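Local coordinates for epimerase family protein SDR39U1 (Homo sapiens, PDB 4B4O) that binds NADPH and is a putative NADP-dependent oxidoreductase of the epimerase/dehydratase branch of the short-chain dehydrogenase/reductase family, at residues 110-115 with 154-159; 130-135 with 258-263. The protein carries 3 engineered substitutions. All blocks are in the same frame, centred on the assembly; numbering follows the deposited sequence.

Contact 1. Residues 110-115 with 154-159. With NDP (NADPH dihydro-nicotinamide-adenine-dinucleotide phosphate), chain I.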
loop_
_atom_site.group_PDB
_atom_site.type_symbol
_atom_site.label_atom_id
_atom_site.label_comp_id
_atom_site.label_asym_id
_atom_site.label_seq_id
_atom_site.Cartn_x
_atom_site.Cartn_y
_atom_site.Cartn_z
ATOM N N ALA A 110 8.061 4.360 1.991
ATOM C CA ALA A 110 8.769 5.592 1.634
ATOM C C ALA A 110 9.133 6.448 2.862
ATOM O O ALA A 110 10.003 7.313 2.776
ATOM C CB ALA A 110 7.917 6.399 0.674
ATOM N N TYR A 111 8.455 6.222 3.984
ATOM C CA TYR A 111 8.800 6.875 5.254
ATOM C C TYR A 111 10.274 6.667 5.634
ATOM O O TYR A 111 10.895 7.547 6.210
ATOM C CB TYR A 111 7.896 6.329 6.376
ATOM C CG TYR A 111 8.029 7.037 7.710
ATOM C CD1 TYR A 111 7.329 8.211 7.965
ATOM C CD2 TYR A 111 8.823 6.522 8.713
ATOM C CE1 TYR A 111 7.437 8.865 9.171
ATOM C CE2 TYR A 111 8.954 7.177 9.915
ATOM C CZ TYR A 111 8.241 8.348 10.141
ATOM O OH TYR A 111 8.346 9.003 11.349
ATOM N N TYR A 112 10.802 5.481 5.340
ATOM C CA TYR A 112 12.159 5.108 5.735
ATOM C C TYR A 112 13.187 5.493 4.660
ATOM O O TYR A 112 12.988 5.249 3.475
ATOM C CB TYR A 112 12.253 3.609 6.045
ATOM C CG TYR A 112 11.159 3.110 6.957
ATOM C CD1 TYR A 112 11.056 3.545 8.266
ATOM C CD2 TYR A 112 10.215 2.201 6.496
ATOM C CE1 TYR A 112 10.042 3.093 9.088
ATOM C CE2 TYR A 112 9.196 1.732 7.317
ATOM C CZ TYR A 112 9.114 2.184 8.609
ATOM O OH TYR A 112 8.113 1.698 9.415
ATOM N N GLN A 113 14.259 6.127 5.105
ATOM C CA GLN A 113 15.285 6.642 4.230
ATOM C C GLN A 113 15.914 5.499 3.410
ATOM O O GLN A 113 16.485 4.573 3.962
ATOM C CB GLN A 113 16.323 7.376 5.093
ATOM C CG GLN A 113 17.666 7.738 4.471
ATOM C CD GLN A 113 17.621 8.859 3.439
ATOM O OE1 GLN A 113 17.533 10.078 3.786
ATOM N NE2 GLN A 113 17.762 8.467 2.154
ATOM N N PRO A 114 15.807 5.572 2.077
ATOM C CA PRO A 114 16.478 4.568 1.261
ATOM C C PRO A 114 17.968 4.544 1.526
ATOM O O PRO A 114 18.581 5.592 1.725
ATOM C CB PRO A 114 16.205 5.037 -0.163
ATOM C CG PRO A 114 14.944 5.817 -0.063
ATOM C CD PRO A 114 15.074 6.546 1.244
ATOM N N SER A 115 18.524 3.334 1.519
ATOM C CA SER A 115 19.880 3.071 1.982
ATOM C C SER A 115 20.280 1.655 1.590
ATOM O O SER A 115 19.461 0.759 1.549
ATOM C CB SER A 115 19.961 3.214 3.504
ATOM O OG SER A 115 21.197 2.725 4.013
ATOM N N VAL A 154 -1.822 2.041 11.485
ATOM C CA VAL A 154 -1.303 2.510 10.218
ATOM C C VAL A 154 -0.434 1.398 9.673
ATOM O O VAL A 154 0.492 0.966 10.331
ATOM C CB VAL A 154 -0.475 3.799 10.357
ATOM C CG1 VAL A 154 0.235 4.089 9.057
ATOM C CG2 VAL A 154 -1.360 4.965 10.759
ATOM N N VAL A 155 -0.741 0.941 8.469
ATOM C CA VAL A 155 0.063 -0.069 7.793
ATOM C C VAL A 155 0.893 0.594 6.701
ATOM O O VAL A 155 0.359 1.070 5.696
ATOM C CB VAL A 155 -0.835 -1.198 7.212
ATOM C CG1 VAL A 155 -0.003 -2.321 6.616
ATOM C CG2 VAL A 155 -1.756 -1.763 8.300
ATOM N N ARG A 156 2.198 0.667 6.914
ATOM C CA ARG A 156 3.105 1.194 5.907
ATOM C C ARG A 156 3.440 0.051 4.956
ATOM O O ARG A 156 4.156 -0.890 5.317
ATOM C CB ARG A 156 4.379 1.728 6.550
ATOM C CG ARG A 156 4.185 3.027 7.323
ATOM C CD ARG A 156 5.332 3.296 8.282
ATOM N NE ARG A 156 5.117 4.514 9.063
ATOM C CZ ARG A 156 5.884 4.921 10.058
ATOM N NH1 ARG A 156 6.945 4.216 10.424
ATOM N NH2 ARG A 156 5.601 6.046 10.676
ATOM N N SER A 157 2.972 0.144 3.721
ATOM C CA SER A 157 3.079 -0.959 2.778
ATOM C C SER A 157 4.287 -0.859 1.858
ATOM O O SER A 157 4.679 0.226 1.416
ATOM C CB SER A 157 1.818 -1.014 1.917
ATOM O OG SER A 157 1.847 -2.114 1.025
ATOM N N GLY A 158 4.848 -2.014 1.533
ATOM C CA GLY A 158 5.802 -2.125 0.434
ATOM C C GLY A 158 5.048 -2.294 -0.874
ATOM O O GLY A 158 3.864 -2.008 -0.945
ATOM N N VAL A 159 5.755 -2.707 -1.921
ATOM C CA VAL A 159 5.177 -2.869 -3.239
ATOM C C VAL A 159 4.251 -4.062 -3.185
ATOM O O VAL A 159 4.657 -5.155 -2.780
ATOM C CB VAL A 159 6.259 -3.140 -4.294
ATOM C CG1 VAL A 159 5.722 -2.812 -5.700
ATOM C CG2 VAL A 159 7.484 -2.288 -3.953
HETATM P PA NDP I . -5.470 2.255 -6.577
HETATM O O1A NDP I . -4.999 3.425 -7.475
HETATM O O2A NDP I . -5.844 0.895 -7.201
HETATM O O5B NDP I . -6.824 2.622 -5.744
HETATM C C5B NDP I . -6.987 3.988 -5.373
HETATM C C4B NDP I . -8.463 4.261 -5.227
HETATM O O4B NDP I . -8.591 5.557 -4.646
HETATM C C3B NDP I . -9.178 4.262 -6.582
HETATM O O3B NDP I . -9.963 3.059 -6.821
HETATM C C2B NDP I . -10.091 5.477 -6.517
HETATM O O2B NDP I . -11.406 5.134 -6.107
HETATM C C1B NDP I . -9.512 6.313 -5.417
HETATM N N9A NDP I . -8.793 7.408 -6.073
HETATM C C8A NDP I . -7.937 7.416 -7.146
HETATM N N7A NDP I . -7.564 8.739 -7.417
HETATM C C5A NDP I . -8.199 9.534 -6.515
HETATM C C6A NDP I . -8.274 10.963 -6.198
HETATM N N6A NDP I . -7.559 11.878 -6.886
HETATM N N1A NDP I . -9.066 11.361 -5.180
HETATM C C2A NDP I . -9.794 10.444 -4.480
HETATM N N3A NDP I . -9.759 9.112 -4.689
HETATM C C4A NDP I . -8.994 8.646 -5.650
HETATM O O3 NDP I . -4.262 2.163 -5.503
HETATM P PN NDP I . -3.907 0.833 -4.665
HETATM O O1N NDP I . -5.188 0.053 -4.416
HETATM O O2N NDP I . -2.774 0.112 -5.332
HETATM O O5D NDP I . -3.328 1.467 -3.259
HETATM C C5D NDP I . -4.301 2.187 -2.468
HETATM C C4D NDP I . -3.643 3.109 -1.463
HETATM O O4D NDP I . -2.537 2.376 -0.950
HETATM C C3D NDP I . -3.052 4.402 -2.059
HETATM O O3D NDP I . -3.264 5.528 -1.148
HETATM C C2D NDP I . -1.570 4.072 -2.267
HETATM O O2D NDP I . -0.614 5.119 -2.062
HETATM C C1D NDP I . -1.316 3.093 -1.151
HETATM N N1N NDP I . -0.188 2.182 -1.413
HETATM C C2N NDP I . -0.169 1.381 -2.487
HETATM C C3N NDP I . 0.891 0.533 -2.719
HETATM C C7N NDP I . 0.855 -0.343 -3.917
HETATM O O7N NDP I . -0.229 -0.513 -4.470
HETATM N N7N NDP I . 1.961 -0.926 -4.371
HETATM C C4N NDP I . 2.028 0.434 -1.762
HETATM C C5N NDP I . 1.902 1.335 -0.622
HETATM C C6N NDP I . 0.800 2.161 -0.496
HETATM P P2B NDP I . -12.699 5.826 -6.876
HETATM O O1X NDP I . -12.810 7.233 -6.326
HETATM O O2X NDP I . -12.400 5.798 -8.405
HETATM O O3X NDP I . -13.771 4.848 -6.334
#

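Contact 2. Residues 130-135 with 258-263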
loop_
_atom_site.group_PDB
_atom_site.type_symbol
_atom_site.label_atom_id
_atom_site.label_comp_id
_atom_site.label_asym_id
_atom_site.label_seq_id
_atom_site.Cartn_x
_atom_site.Cartn_y
_atom_site.Cartn_z
ATOM N N ASP A 130 12.436 13.710 1.907
ATOM C CA ASP A 130 12.053 13.859 0.510
ATOM C C ASP A 130 10.537 14.004 0.428
ATOM O O ASP A 130 9.840 13.954 1.437
ATOM C CB ASP A 130 12.574 12.693 -0.357
ATOM C CG ASP A 130 11.842 11.354 -0.100
ATOM O OD1 ASP A 130 10.862 11.277 0.661
ATOM O OD2 ASP A 130 12.292 10.321 -0.656
ATOM N N PHE A 131 10.028 14.146 -0.776
ATOM C CA PHE A 131 8.616 14.366 -0.950
ATOM C C PHE A 131 7.725 13.244 -0.389
ATOM O O PHE A 131 6.712 13.501 0.278
ATOM C CB PHE A 131 8.306 14.557 -2.431
ATOM C CG PHE A 131 6.839 14.678 -2.716
ATOM C CD1 PHE A 131 6.226 15.909 -2.678
ATOM C CD2 PHE A 131 6.086 13.565 -2.997
ATOM C CE1 PHE A 131 4.883 16.030 -2.932
ATOM C CE2 PHE A 131 4.742 13.676 -3.243
ATOM C CZ PHE A 131 4.142 14.912 -3.214
ATOM N N PHE A 132 8.083 12.000 -0.691
ATOM C CA PHE A 132 7.246 10.860 -0.299
ATOM C C PHE A 132 7.311 10.541 1.193
ATOM O O PHE A 132 6.327 10.108 1.776
ATOM C CB PHE A 132 7.604 9.640 -1.141
ATOM C CG PHE A 132 7.311 9.827 -2.583
ATOM C CD1 PHE A 132 5.992 9.839 -3.033
ATOM C CD2 PHE A 132 8.330 10.039 -3.489
ATOM C CE1 PHE A 132 5.701 10.054 -4.361
ATOM C CE2 PHE A 132 8.053 10.249 -4.836
ATOM C CZ PHE A 132 6.728 10.268 -5.269
ATOM N N SER A 133 8.466 10.765 1.808
ATOM C CA SER A 133 8.580 10.606 3.252
ATOM C C SER A 133 7.759 11.694 3.961
ATOM O O SER A 133 6.999 11.386 4.875
ATOM C CB SER A 133 10.052 10.617 3.694
ATOM O OG SER A 133 10.752 11.734 3.192
ATOM N N ASN A 134 7.887 12.949 3.524
ATOM C CA ASN A 134 7.033 14.019 4.032
ATOM C C ASN A 134 5.553 13.716 3.798
ATOM O O ASN A 134 4.710 14.011 4.646
ATOM C CB ASN A 134 7.393 15.379 3.409
ATOM C CG ASN A 134 8.634 16.002 4.055
ATOM O OD1 ASN A 134 8.705 16.091 5.285
ATOM N ND2 ASN A 134 9.622 16.436 3.244
ATOM N N LEU A 135 5.234 13.140 2.646
ATOM C CA LEU A 135 3.852 12.752 2.383
ATOM C C LEU A 135 3.352 11.829 3.507
ATOM O O LEU A 135 2.343 12.094 4.119
ATOM C CB LEU A 135 3.712 12.078 0.998
ATOM C CG LEU A 135 2.358 11.428 0.615
ATOM C CD1 LEU A 135 1.267 12.429 0.278
ATOM C CD2 LEU A 135 2.545 10.453 -0.534
ATOM N N ALA A 258 11.515 8.244 -9.486
ATOM C CA ALA A 258 12.537 7.265 -9.809
ATOM C C ALA A 258 13.145 6.664 -8.526
ATOM O O ALA A 258 13.587 5.509 -8.535
ATOM C CB ALA A 258 13.613 7.891 -10.683
ATOM N N ILE A 259 13.157 7.450 -7.443
ATOM C CA ILE A 259 13.658 7.017 -6.134
ATOM C C ILE A 259 12.965 5.731 -5.712
ATOM O O ILE A 259 13.593 4.817 -5.182
ATOM C CB ILE A 259 13.449 8.121 -5.063
ATOM C CG1 ILE A 259 14.596 9.152 -5.122
ATOM C CG2 ILE A 259 13.364 7.559 -3.668
ATOM C CD1 ILE A 259 14.356 10.501 -4.407
HETATM N N MSE A 260 11.669 5.651 -5.979
HETATM C CA MSE A 260 10.879 4.489 -5.590
HETATM C C MSE A 260 11.249 3.268 -6.373
HETATM O O MSE A 260 10.946 2.156 -5.934
HETATM C CB MSE A 260 9.392 4.758 -5.822
HETATM C CG MSE A 260 8.848 5.662 -4.718
HETATM SE SE MSE A 260 7.021 6.211 -5.165
HETATM C CE MSE A 260 7.752 7.041 -6.775
ATOM N N LEU A 261 11.893 3.448 -7.525
ATOM C CA LEU A 261 12.256 2.329 -8.403
ATOM C C LEU A 261 13.751 1.964 -8.320
ATOM O O LEU A 261 14.102 0.782 -8.304
ATOM C CB LEU A 261 11.866 2.639 -9.867
ATOM C CG LEU A 261 10.405 2.516 -10.336
ATOM C CD1 LEU A 261 9.558 3.476 -9.516
ATOM C CD2 LEU A 261 10.206 2.833 -11.813
ATOM N N LEU A 262 14.615 2.976 -8.286
ATOM C CA LEU A 262 16.072 2.784 -8.331
ATOM C C LEU A 262 16.714 2.583 -6.969
ATOM O O LEU A 262 17.826 2.084 -6.878
ATOM C CB LEU A 262 16.743 3.987 -9.000
ATOM C CG LEU A 262 16.370 4.296 -10.451
ATOM C CD1 LEU A 262 16.942 5.640 -10.851
ATOM C CD2 LEU A 262 16.852 3.203 -11.382
ATOM N N GLU A 263 16.005 2.956 -5.910
ATOM C CA GLU A 263 16.527 2.823 -4.561
ATOM C C GLU A 263 15.552 2.057 -3.690
ATOM O O GLU A 263 14.454 1.713 -4.125
ATOM C CB GLU A 263 16.803 4.203 -3.964
ATOM C CG GLU A 263 17.666 5.108 -4.833
ATOM C CD GLU A 263 18.052 6.396 -4.133
ATOM O OE1 GLU A 263 18.524 6.320 -2.986
ATOM O OE2 GLU A 263 17.875 7.480 -4.730
#

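Contact 1. Residues 110-115 with 154-159
Arg156 reaches from strand 151-161 to two consecutive tyrosines and meets each in a different way. Its guanidinium lies flat on one face of the Tyr111 ring, the planes 21° apart and the centres 3.7 Å apart, which makes a cation-pi stack. NH2 sits over the middle of the ring, 3.5 Å from Tyr111 CZ, while NH1 passes nearer the rim at 3.4 Å from Tyr111 CD2. Tyr112 comes to the edge of the same guanidinium instead, its ring turned steeply to that plane. Arg156 NH1 donates to Tyr112 OH at 3.0 Å, with the acceptor in the guanidinium plane and an N-H...O angle of 161°. The extended arginine chain also brings CD alongside the phenol, 3.4 Å from Tyr112 OH. With CG anti to the backbone N, the Tyr111 ring is carried toward Arg156, and the turn about CB-CG (chi2 84°) lays its face against the guanidinium. The site lies in the Rossmann-type fold, where the segment that follows strand 102-108 lies next to strand 151-161, which pairs in parallel with 102-108 in the central sheet. Two outside partners help fix the group: Glu140 of helix 131-143 forms a salt bridge with Arg156 NE, which would partly balance the buried charge, and Asn216 OD1 is hydrogen-bonded to Tyr112 OH. Ser157, whose CB leaves the strand away from the tyrosines, has that atom 3.5 Å from C5N of the NADPH nicotinamide. Gly158 O, which accepts a bond from Ser157 OG, lies 3.2 Å from C4N, the hydride-carrying carbon of the cofactor.

Contact 2. Residues 130-135 with 258-263
Met260, present as selenomethionine, sets its SE over the centre of the Phe132 ring, 4.0 Å from the centroid and 9° off the ring normal. The chain runs out extended to SE and then bends (chi3 -61°), carrying the methyl out past the CZ-CE2 rim, where CE lies 3.7 Å from Phe132 CZ. The Phe131 ring, through CD2, covers the opposite face, and Trp70 and Ile63 also pack on Phe132. The aromatic ring is thus held between selenium and its neighbour in the helix, in the close part of the contact. Packing is slacker around Ile259 and Asp130: the branch methyl CG2 of Ile259 approaches Asp130 OD2 at 4.2 Å, and both residues are partly exposed. The other carboxylate oxygen, Asp130 OD1, turns inward to its own helix and accepts from Ser133 N at 2.7 Å, nearly along the C-O axis. Asp130 N in turn donates to Ser133 OG at 2.9 Å. These reciprocal bonds form a capping box at the start of helix 131-143, while across to helix 255-262, within the DUF1731 family region, the join is a Met-aromatic contact.

Helix 131-143 ties the two sites together: its first turn supplies one side of contact 2, while further along it Glu140 pairs with the arginine of contact 1. Segment 110-115 touches both, Ala110 CB packing on Phe132 CB at 3.7 Å, and their centres are about 9 Å apart. Contact 1 is the more buried, on an inner strand of the parallel sheet, one residue before the nicotinamide-contacting Ser157, and depends on charge, a hydrogen bond to a tyrosine hydroxyl and a cation-pi stack. Contact 2 lies farther from the centre of the chain and is only partly buried; it joins two helices through apolar and selenium-aromatic packing, with the capping bonds of Asp130 and Ser133 lying within segment 130-135.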